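Local coordinates for protein leucyl-trna synthetase (PDB 5FOC) that probably removes wrongly attached amino acids from tRNA, as the editing domain of a cytosolic enzyme that, as a whole, joins leucine to its tRNA in Plasmodium falciparum, at residues I24-I29 with L215-K219; G152-Q156 with L367-L371; V184-S189 with M248-I254. The protein carries 2 engineered substitutions. All coordinates share one frame. Residues are numbered along the deposited sequence.

Contact 1 of 3, residues I24-I29 with L215-K219; sequences IFMNSI and LNKIK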
loop_
_atom_site.group_PDB
_atom_site.type_symbol
_atom_site.label_atom_id
_atom_site.label_comp_id
_atom_site.label_asym_id
_atom_site.label_seq_id
_atom_site.Cartn_x
_atom_site.Cartn_y
_atom_site.Cartn_z
ATOM N N ILE A 24 -16.135 -3.953 6.886
ATOM C CA ILE A 24 -15.935 -2.687 6.175
ATOM C C ILE A 24 -16.562 -2.747 4.768
ATOM O O ILE A 24 -17.331 -1.854 4.402
ATOM C CB ILE A 24 -14.435 -2.283 6.120
ATOM C CG1 ILE A 24 -13.866 -1.975 7.513
ATOM C CG2 ILE A 24 -14.227 -1.075 5.177
ATOM C CD1 ILE A 24 -12.342 -1.956 7.577
ATOM N N PHE A 25 -16.323 -3.847 4.072
ATOM C CA PHE A 25 -16.844 -4.093 2.726
ATOM C C PHE A 25 -18.364 -4.030 2.714
ATOM O O PHE A 25 -18.994 -3.314 1.926
ATOM C CB PHE A 25 -16.253 -5.394 2.171
ATOM C CG PHE A 25 -16.720 -5.788 0.793
ATOM C CD1 PHE A 25 -17.966 -6.323 0.543
ATOM C CD2 PHE A 25 -15.885 -5.527 -0.312
ATOM C CE1 PHE A 25 -18.394 -6.682 -0.730
ATOM C CE2 PHE A 25 -16.314 -5.892 -1.568
ATOM C CZ PHE A 25 -17.544 -6.403 -1.811
ATOM N N MET A 26 -19.025 -4.806 3.598
ATOM C CA MET A 26 -20.470 -4.841 3.591
ATOM C C MET A 26 -21.087 -3.541 4.100
ATOM O O MET A 26 -22.169 -3.166 3.661
ATOM C CB MET A 26 -20.989 -6.066 4.425
ATOM C CG MET A 26 -20.620 -7.388 3.774
ATOM S SD MET A 26 -21.119 -7.562 2.033
ATOM C CE MET A 26 -22.842 -7.081 2.058
ATOM N N ASN A 27 -20.404 -2.851 5.014
ATOM C CA ASN A 27 -20.861 -1.525 5.439
ATOM C C ASN A 27 -20.936 -0.565 4.229
ATOM O O ASN A 27 -21.917 0.168 4.066
ATOM C CB ASN A 27 -19.944 -0.914 6.524
ATOM C CG ASN A 27 -20.143 -1.553 7.890
ATOM O OD1 ASN A 27 -21.165 -2.176 8.139
ATOM N ND2 ASN A 27 -19.154 -1.404 8.777
ATOM N N SER A 28 -19.923 -0.661 3.367
ATOM C CA SER A 28 -19.853 0.161 2.123
ATOM C C SER A 28 -20.915 -0.209 1.110
ATOM O O SER A 28 -21.545 0.690 0.508
ATOM C CB SER A 28 -18.454 0.082 1.528
ATOM O OG SER A 28 -17.566 0.682 2.446
ATOM N N ILE A 29 -21.155 -1.513 0.934
ATOM C CA ILE A 29 -22.224 -1.957 0.055
ATOM C C ILE A 29 -23.523 -1.351 0.561
ATOM O O ILE A 29 -24.307 -0.794 -0.170
ATOM C CB ILE A 29 -22.355 -3.501 -0.005
ATOM C CG1 ILE A 29 -21.123 -4.162 -0.630
ATOM C CG2 ILE A 29 -23.597 -3.955 -0.751
ATOM C CD1 ILE A 29 -20.781 -3.690 -2.045
ATOM N N LEU A 215 -15.486 -4.482 -7.350
ATOM C CA LEU A 215 -16.239 -5.027 -6.253
ATOM C C LEU A 215 -16.756 -3.997 -5.275
ATOM O O LEU A 215 -17.763 -4.227 -4.616
ATOM C CB LEU A 215 -15.338 -5.972 -5.493
ATOM C CG LEU A 215 -14.687 -7.122 -6.259
ATOM C CD1 LEU A 215 -13.887 -8.021 -5.321
ATOM C CD2 LEU A 215 -15.661 -7.936 -7.072
ATOM N N ASN A 216 -16.015 -2.918 -5.100
ATOM C CA ASN A 216 -16.360 -1.842 -4.215
ATOM C C ASN A 216 -15.429 -0.656 -4.446
ATOM O O ASN A 216 -14.351 -0.791 -5.043
ATOM C CB ASN A 216 -16.282 -2.320 -2.721
ATOM C CG ASN A 216 -17.423 -1.824 -1.897
ATOM O OD1 ASN A 216 -18.014 -0.794 -2.168
ATOM N ND2 ASN A 216 -17.770 -2.621 -0.833
ATOM N N LYS A 217 -15.862 0.481 -3.912
ATOM C CA LYS A 217 -15.113 1.728 -3.932
ATOM C C LYS A 217 -15.287 2.331 -2.538
ATOM O O LYS A 217 -16.413 2.606 -2.118
ATOM C CB LYS A 217 -15.654 2.647 -5.036
ATOM C CG LYS A 217 -15.006 3.983 -5.053
ATOM C CD LYS A 217 -15.600 4.865 -6.131
ATOM C CE LYS A 217 -16.825 5.597 -5.639
ATOM N NZ LYS A 217 -17.312 6.487 -6.738
ATOM N N ILE A 218 -14.177 2.476 -1.813
ATOM C CA ILE A 218 -14.207 2.801 -0.390
ATOM C C ILE A 218 -13.231 3.947 -0.062
ATOM O O ILE A 218 -12.046 3.901 -0.453
ATOM C CB ILE A 218 -13.963 1.517 0.481
ATOM C CG1 ILE A 218 -14.982 0.433 0.130
ATOM C CG2 ILE A 218 -13.967 1.863 1.939
ATOM C CD1 ILE A 218 -14.740 -0.911 0.809
ATOM N N LYS A 219 -13.709 4.957 0.667
ATOM C CA LYS A 219 -12.822 6.066 1.079
ATOM C C LYS A 219 -11.745 5.532 2.006
ATOM O O LYS A 219 -12.006 4.647 2.852
ATOM C CB LYS A 219 -13.561 7.238 1.727
ATOM C CG LYS A 219 -13.684 8.475 0.831
ATOM C CD LYS A 219 -14.358 9.643 1.546
ATOM C CE LYS A 219 -13.470 10.291 2.601
ATOM N NZ LYS A 219 -14.290 10.962 3.646
#

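Contact 2 of 3, residues G152-Q156 with L367-L371; sequences GFDKQ and LDGFL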
loop_
_atom_site.group_PDB
_atom_site.type_symbol
_atom_site.label_atom_id
_atom_site.label_comp_id
_atom_site.label_asym_id
_atom_site.label_seq_id
_atom_site.Cartn_x
_atom_site.Cartn_y
_atom_site.Cartn_z
ATOM N N GLY A 152 -7.611 -9.850 -9.148
ATOM C CA GLY A 152 -6.473 -9.954 -10.064
ATOM C C GLY A 152 -5.657 -11.186 -9.813
ATOM O O GLY A 152 -5.965 -12.015 -8.902
ATOM N N PHE A 153 -4.592 -11.279 -10.577
ATOM C CA PHE A 153 -3.756 -12.449 -10.610
ATOM C C PHE A 153 -2.619 -12.347 -9.608
ATOM O O PHE A 153 -2.112 -11.250 -9.309
ATOM C CB PHE A 153 -3.151 -12.603 -12.005
ATOM C CG PHE A 153 -4.181 -12.666 -13.122
ATOM C CD1 PHE A 153 -4.936 -13.819 -13.295
ATOM C CD2 PHE A 153 -4.396 -11.591 -13.975
ATOM C CE1 PHE A 153 -5.897 -13.921 -14.265
ATOM C CE2 PHE A 153 -5.348 -11.690 -15.000
ATOM C CZ PHE A 153 -6.105 -12.851 -15.141
ATOM N N ASP A 154 -2.195 -13.521 -9.134
ATOM C CA ASP A 154 -1.096 -13.618 -8.182
ATOM C C ASP A 154 0.246 -13.463 -8.857
ATOM O O ASP A 154 1.196 -13.008 -8.220
ATOM C CB ASP A 154 -1.146 -14.948 -7.405
ATOM C CG ASP A 154 -0.311 -14.911 -6.130
ATOM O OD1 ASP A 154 -0.581 -14.049 -5.248
ATOM O OD2 ASP A 154 0.624 -15.737 -6.021
ATOM N N LYS A 155 0.301 -13.862 -10.133
ATOM C CA LYS A 155 1.477 -13.773 -10.992
ATOM C C LYS A 155 1.054 -13.074 -12.280
ATOM O O LYS A 155 -0.043 -13.315 -12.762
ATOM C CB LYS A 155 1.952 -15.191 -11.302
ATOM C CG LYS A 155 3.244 -15.260 -12.080
ATOM C CD LYS A 155 3.905 -16.626 -11.957
ATOM C CE LYS A 155 3.049 -17.722 -12.550
ATOM N NZ LYS A 155 3.897 -18.898 -12.849
ATOM N N GLN A 156 1.906 -12.211 -12.832
ATOM C CA GLN A 156 1.507 -11.378 -13.973
ATOM C C GLN A 156 1.856 -12.044 -15.283
ATOM O O GLN A 156 1.470 -13.198 -15.479
ATOM C CB GLN A 156 2.069 -9.957 -13.869
ATOM C CG GLN A 156 3.466 -9.698 -14.399
ATOM C CD GLN A 156 3.826 -8.224 -14.286
ATOM O OE1 GLN A 156 4.236 -7.762 -13.234
ATOM N NE2 GLN A 156 3.685 -7.477 -15.387
ATOM N N LEU A 367 7.085 -13.757 -5.942
ATOM C CA LEU A 367 5.677 -13.402 -6.045
ATOM C C LEU A 367 5.194 -12.543 -4.871
ATOM O O LEU A 367 4.039 -12.618 -4.477
ATOM C CB LEU A 367 4.819 -14.673 -6.185
ATOM C CG LEU A 367 5.216 -15.619 -7.305
ATOM C CD1 LEU A 367 4.168 -16.704 -7.451
ATOM C CD2 LEU A 367 5.380 -14.914 -8.641
ATOM N N ASP A 368 6.079 -11.701 -4.346
ATOM C CA ASP A 368 5.750 -10.745 -3.285
ATOM C C ASP A 368 5.360 -9.369 -3.792
ATOM O O ASP A 368 5.020 -8.480 -3.007
ATOM C CB ASP A 368 6.893 -10.652 -2.294
ATOM C CG ASP A 368 6.987 -11.887 -1.399
ATOM O OD1 ASP A 368 5.948 -12.512 -1.151
ATOM O OD2 ASP A 368 8.093 -12.243 -0.993
ATOM N N GLY A 369 5.390 -9.217 -5.114
ATOM C CA GLY A 369 5.061 -7.979 -5.763
ATOM C C GLY A 369 5.285 -8.001 -7.275
ATOM O O GLY A 369 5.485 -9.048 -7.861
ATOM N N PHE A 370 5.189 -6.806 -7.875
ATOM C CA PHE A 370 5.147 -6.622 -9.324
ATOM C C PHE A 370 5.941 -5.386 -9.689
ATOM O O PHE A 370 6.063 -4.454 -8.909
ATOM C CB PHE A 370 3.727 -6.378 -9.805
ATOM C CG PHE A 370 2.743 -7.447 -9.420
ATOM C CD1 PHE A 370 2.713 -8.679 -10.083
ATOM C CD2 PHE A 370 1.838 -7.220 -8.409
ATOM C CE1 PHE A 370 1.778 -9.650 -9.757
ATOM C CE2 PHE A 370 0.914 -8.200 -8.074
ATOM C CZ PHE A 370 0.895 -9.419 -8.732
ATOM N N LEU A 371 6.456 -5.408 -10.920
ATOM C CA LEU A 371 6.945 -4.174 -11.533
ATOM C C LEU A 371 5.766 -3.484 -12.196
ATOM O O LEU A 371 4.907 -4.159 -12.737
ATOM C CB LEU A 371 8.052 -4.462 -12.531
ATOM C CG LEU A 371 9.315 -5.135 -11.964
ATOM C CD1 LEU A 371 10.428 -5.319 -13.000
ATOM C CD2 LEU A 371 9.870 -4.416 -10.729
HETATM O O HOH W 1 3.636 -11.333 -7.938
#

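Contact 3 of 3, residues V184-S189 with M248-I254; sequences VCSENS and MNISTGI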
loop_
_atom_site.group_PDB
_atom_site.type_symbol
_atom_site.label_atom_id
_atom_site.label_comp_id
_atom_site.label_asym_id
_atom_site.label_seq_id
_atom_site.Cartn_x
_atom_site.Cartn_y
_atom_site.Cartn_z
ATOM N N VAL A 184 -6.636 -3.818 -3.623
ATOM C CA VAL A 184 -7.095 -2.497 -3.292
ATOM C C VAL A 184 -6.074 -1.512 -3.903
ATOM O O VAL A 184 -4.856 -1.616 -3.650
ATOM C CB VAL A 184 -7.148 -2.218 -1.776
ATOM C CG1 VAL A 184 -7.810 -0.897 -1.507
ATOM C CG2 VAL A 184 -7.934 -3.339 -1.060
ATOM N N CYS A 185 -6.601 -0.548 -4.644
ATOM C CA CYS A 185 -5.719 0.394 -5.408
ATOM C C CYS A 185 -6.523 1.588 -5.879
ATOM O O CYS A 185 -7.739 1.579 -5.911
ATOM C CB CYS A 185 -5.110 -0.341 -6.575
ATOM S SG CYS A 185 -6.304 -1.044 -7.735
ATOM N N SER A 186 -5.785 2.615 -6.318
ATOM C CA SER A 186 -6.400 3.809 -6.834
ATOM C C SER A 186 -7.017 3.578 -8.252
ATOM O O SER A 186 -6.651 2.664 -8.996
ATOM C CB SER A 186 -5.335 4.921 -6.943
ATOM O OG SER A 186 -4.300 4.531 -7.838
ATOM N N GLU A 187 -7.970 4.449 -8.575
ATOM C CA GLU A 187 -8.522 4.522 -9.922
ATOM C C GLU A 187 -7.409 4.693 -10.948
ATOM O O GLU A 187 -7.364 3.961 -11.948
ATOM C CB GLU A 187 -9.482 5.701 -10.049
ATOM C CG GLU A 187 -10.251 5.704 -11.357
ATOM C CD GLU A 187 -11.147 6.899 -11.502
ATOM O OE1 GLU A 187 -11.091 7.817 -10.665
ATOM O OE2 GLU A 187 -11.899 6.923 -12.479
ATOM N N ASN A 188 -6.517 5.623 -10.650
ATOM C CA ASN A 188 -5.329 5.893 -11.499
ATOM C C ASN A 188 -4.606 4.640 -11.953
ATOM O O ASN A 188 -4.165 4.541 -13.079
ATOM C CB ASN A 188 -4.328 6.778 -10.755
ATOM C CG ASN A 188 -3.048 6.987 -11.525
ATOM O OD1 ASN A 188 -3.060 7.763 -12.534
ATOM N ND2 ASN A 188 -1.965 6.344 -11.147
ATOM N N SER A 189 -4.426 3.679 -11.053
ATOM C CA SER A 189 -3.644 2.493 -11.392
ATOM C C SER A 189 -4.358 1.472 -12.270
ATOM O O SER A 189 -3.720 0.607 -12.815
ATOM C CB SER A 189 -3.120 1.819 -10.122
ATOM O OG SER A 189 -4.180 1.292 -9.356
ATOM N N MET A 248 -3.045 11.142 -5.886
ATOM C CA MET A 248 -3.858 10.129 -6.518
ATOM C C MET A 248 -3.561 9.874 -7.990
ATOM O O MET A 248 -4.017 8.894 -8.538
ATOM C CB MET A 248 -5.320 10.458 -6.308
ATOM C CG MET A 248 -5.735 10.436 -4.832
ATOM S SD MET A 248 -5.174 9.060 -3.768
ATOM C CE MET A 248 -6.135 7.679 -4.381
ATOM N N ASN A 249 -2.748 10.720 -8.597
ATOM C CA ASN A 249 -2.295 10.494 -9.952
ATOM C C ASN A 249 -0.966 9.734 -10.056
ATOM O O ASN A 249 -0.501 9.501 -11.166
ATOM C CB ASN A 249 -2.261 11.805 -10.754
ATOM C CG ASN A 249 -1.295 12.832 -10.194
ATOM O OD1 ASN A 249 -0.973 12.834 -9.015
ATOM N ND2 ASN A 249 -0.865 13.737 -11.030
ATOM N N ILE A 250 -0.438 9.222 -8.936
ATOM C CA ILE A 250 0.833 8.524 -8.924
ATOM C C ILE A 250 0.580 7.070 -8.487
ATOM O O ILE A 250 0.043 6.835 -7.358
ATOM C CB ILE A 250 1.818 9.195 -7.958
ATOM C CG1 ILE A 250 2.157 10.635 -8.409
ATOM C CG2 ILE A 250 3.066 8.321 -7.753
ATOM C CD1 ILE A 250 2.796 10.667 -9.740
ATOM N N SER A 251 0.894 6.119 -9.354
ATOM C CA SER A 251 0.844 4.695 -9.053
ATOM C C SER A 251 -0.498 4.307 -8.392
ATOM O O SER A 251 -1.564 4.711 -8.811
ATOM C CB SER A 251 2.078 4.331 -8.225
ATOM O OG SER A 251 2.265 2.942 -8.132
ATOM N N THR A 252 -0.407 3.483 -7.323
ATOM C CA THR A 252 -1.617 2.943 -6.700
ATOM C C THR A 252 -2.179 3.716 -5.492
ATOM O O THR A 252 -3.270 3.345 -5.008
ATOM C CB THR A 252 -1.303 1.525 -6.119
ATOM O OG1 THR A 252 -0.225 1.637 -5.198
ATOM C CG2 THR A 252 -0.879 0.585 -7.206
ATOM N N GLY A 253 -1.435 4.706 -5.003
ATOM C CA GLY A 253 -1.922 5.639 -4.014
ATOM C C GLY A 253 -1.861 4.918 -2.640
ATOM O O GLY A 253 -2.486 5.429 -1.726
ATOM N N ILE A 254 -1.044 3.895 -2.528
ATOM C CA ILE A 254 -0.814 3.195 -1.203
ATOM C C ILE A 254 0.696 3.085 -1.109
ATOM O O ILE A 254 1.344 2.588 -2.052
ATOM C CB ILE A 254 -1.428 1.812 -1.222
ATOM C CG1 ILE A 254 -2.930 1.943 -1.433
ATOM C CG2 ILE A 254 -1.138 1.134 0.152
ATOM C CD1 ILE A 254 -3.655 0.766 -2.040
HETATM O O HOH W 2 -2.869 6.816 -7.038
HETATM O O HOH W 3 -6.731 7.652 -8.647
#

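Contact 1 of 3, residues I24-I29 with L215-K219
The Phe25 ring lies over the side chain of Asn216. Asn216 ND2 sits above one face of the ring, 3.5 Å from Phe25 CD2. The same nitrogen gives a weak hydrogen bond to Phe25 O (3.1 Å), an oxygen that already accepts the helical bond from Ile29 N (3.0 Å). The approach angle of 125° explains why the bond is weak. Asn216 OD1 turns back to its own strand and accepts from Lys217 N (3.0 Å). The amide is thus used at both ends. Side chains pack around it. Phe25 CE2 is 4.0 Å from Leu215 CB, and Ile29 CD1 makes a van der Waals contact with Asn216 ND2 at 3.4 Å. The CA-to-CB bond of Ser28 points toward the strand, and Ser28 OG lies 3.5 Å from Ile218 CG1. One turn earlier, Ile24 CG2 meets Ile218 CG2 at 4.4 Å. Asn216 and Ile218 alternate with Lys217, which points away, so one face of the strand receives the helix. The helix crosses that face nearly at right angles: the axes make 100° and approach to 8.7 Å. The mostly buried contact sets helix 18-35 against the main sheet of the editing domain. Strand 216-219 pairs antiparallel with strand 146-152, whose Leu149 also touches Phe25, while Phe115 meets the Phe25 ring and Phe223 adjoins Ile24 and Ile218.

Contact 2 of 3, residues G152-Q156 with L367-L371
Leu367 opens the second segment just after helix 352-365, in a Schellman motif: its positive phi ends the helix and turns the chain toward strand 369-373, near the C-terminal end of this editing-domain construct. Its side chain points at the loop 152-156. Leu367 CD1 lies 3.9 Å from Asp154 OD2, and Leu367 CD2 lies 4.0 Å from Lys155 CD, so the leucine packs on the aliphatic part of the lysine. The polar end of Asp154 is held elsewhere, by a hydrogen bond from Asn181 and a salt bridge to Lys12. Lys12 also binds Leu367 O, which links the two segments through strand 7-15. Asp368 points away from the loop and bonds Asn231. Gly369 starts the strand. Its carbonyl reaches the loop through water 1, which donates to Gly369 O (2.9 Å) and Asp154 O (3.0 Å). Phe370 then fills the space between strand and loop. Its tip is close to two backbone carbonyls: Phe370 CZ is 3.6 Å from Phe153 O and also 3.6 Å from Asp154 O. The ring edge faces Lys155 C, with Phe370 CE1 at 4.3 Å. These are packing contacts, and the segments share no direct hydrogen bond. The strand itself is fixed by antiparallel pairing with strand 7-15. Leu371 adds little here and packs its side chain on Thr9 and Ile364. Gln156 binds Gln196 through NE2, while Gln156 OE1 lies 3.6 Å from Phe370 CD1 and 3.7 Å from Leu371 O.

Contact 3 of 3, residues V184-S189 with M248-I254
Ser186 N donates a hydrogen bond to Thr252 O (2.9 Å). Asn188 ND2 donates to Ser251 O (2.9 Å) with a nearly straight angle of 165°. The same amide nitrogen also serves Glu374 OE1, and Glu374 OE2 accepts a hydrogen bond from Ser251 N. Ser186 OG is 2.9 Å from Ser251 O and binds water 2 at 2.8 Å. Water 2 also lies 2.8 Å from Met248 O and 2.9 Å from Ile250 O, so it fills the inside of the curved loop. Water 3 accepts from Asn188 N (2.9 Å) and donates to Met248 O (3.0 Å). The curve is closed by a type II' beta turn from Ile250 to Gly253, with Ser251 at positive phi. Within the editing domain, this turn leads toward strand 254-257 and places its carbonyls against the end of strand 181-185. Residues 187-189 have helical angles without the regular bonds. Ser189 OG donates to Ser186 O (2.8 Å), and Ser189 N gives a weak bond to Ser186 OG (3.3 Å). The turn's hydroxyls find partners on strand 120-127: Thr252 OG1 binds Leu124 O, and Ser251 OG binds Ser126 OG. Gly253 has positive phi, and a CB there would crowd Met248 CE. That methyl packs on Ser186 CB at 3.8 Å, while Ile254 CD1 comes to 3.1 Å from Val184 O and 4.0 Å from Cys185 CA.

In the fold
All three contacts reach the same mixed sheet. Contact 3 is nearest the middle of the chain, its centre about 9 Å from the chain centre. Contacts 1 and 2 lie further out, at about 17 and 14 Å. Strand 146-152 connects them: it pairs with strand 216-219 of contact 1 and strand 181-185 of contact 3, and it runs into the loop of contact 2. The centres of contact 1 and contact 2 are about 24 Å apart. Contact 3 lies between these extremes, its centre about 17 Å from that of contact 1 and about 16 Å from that of contact 2. None touches another; nearest atoms are about 6 to 8 Å apart. In sequence, contact 3 falls between the two segments of contact 2.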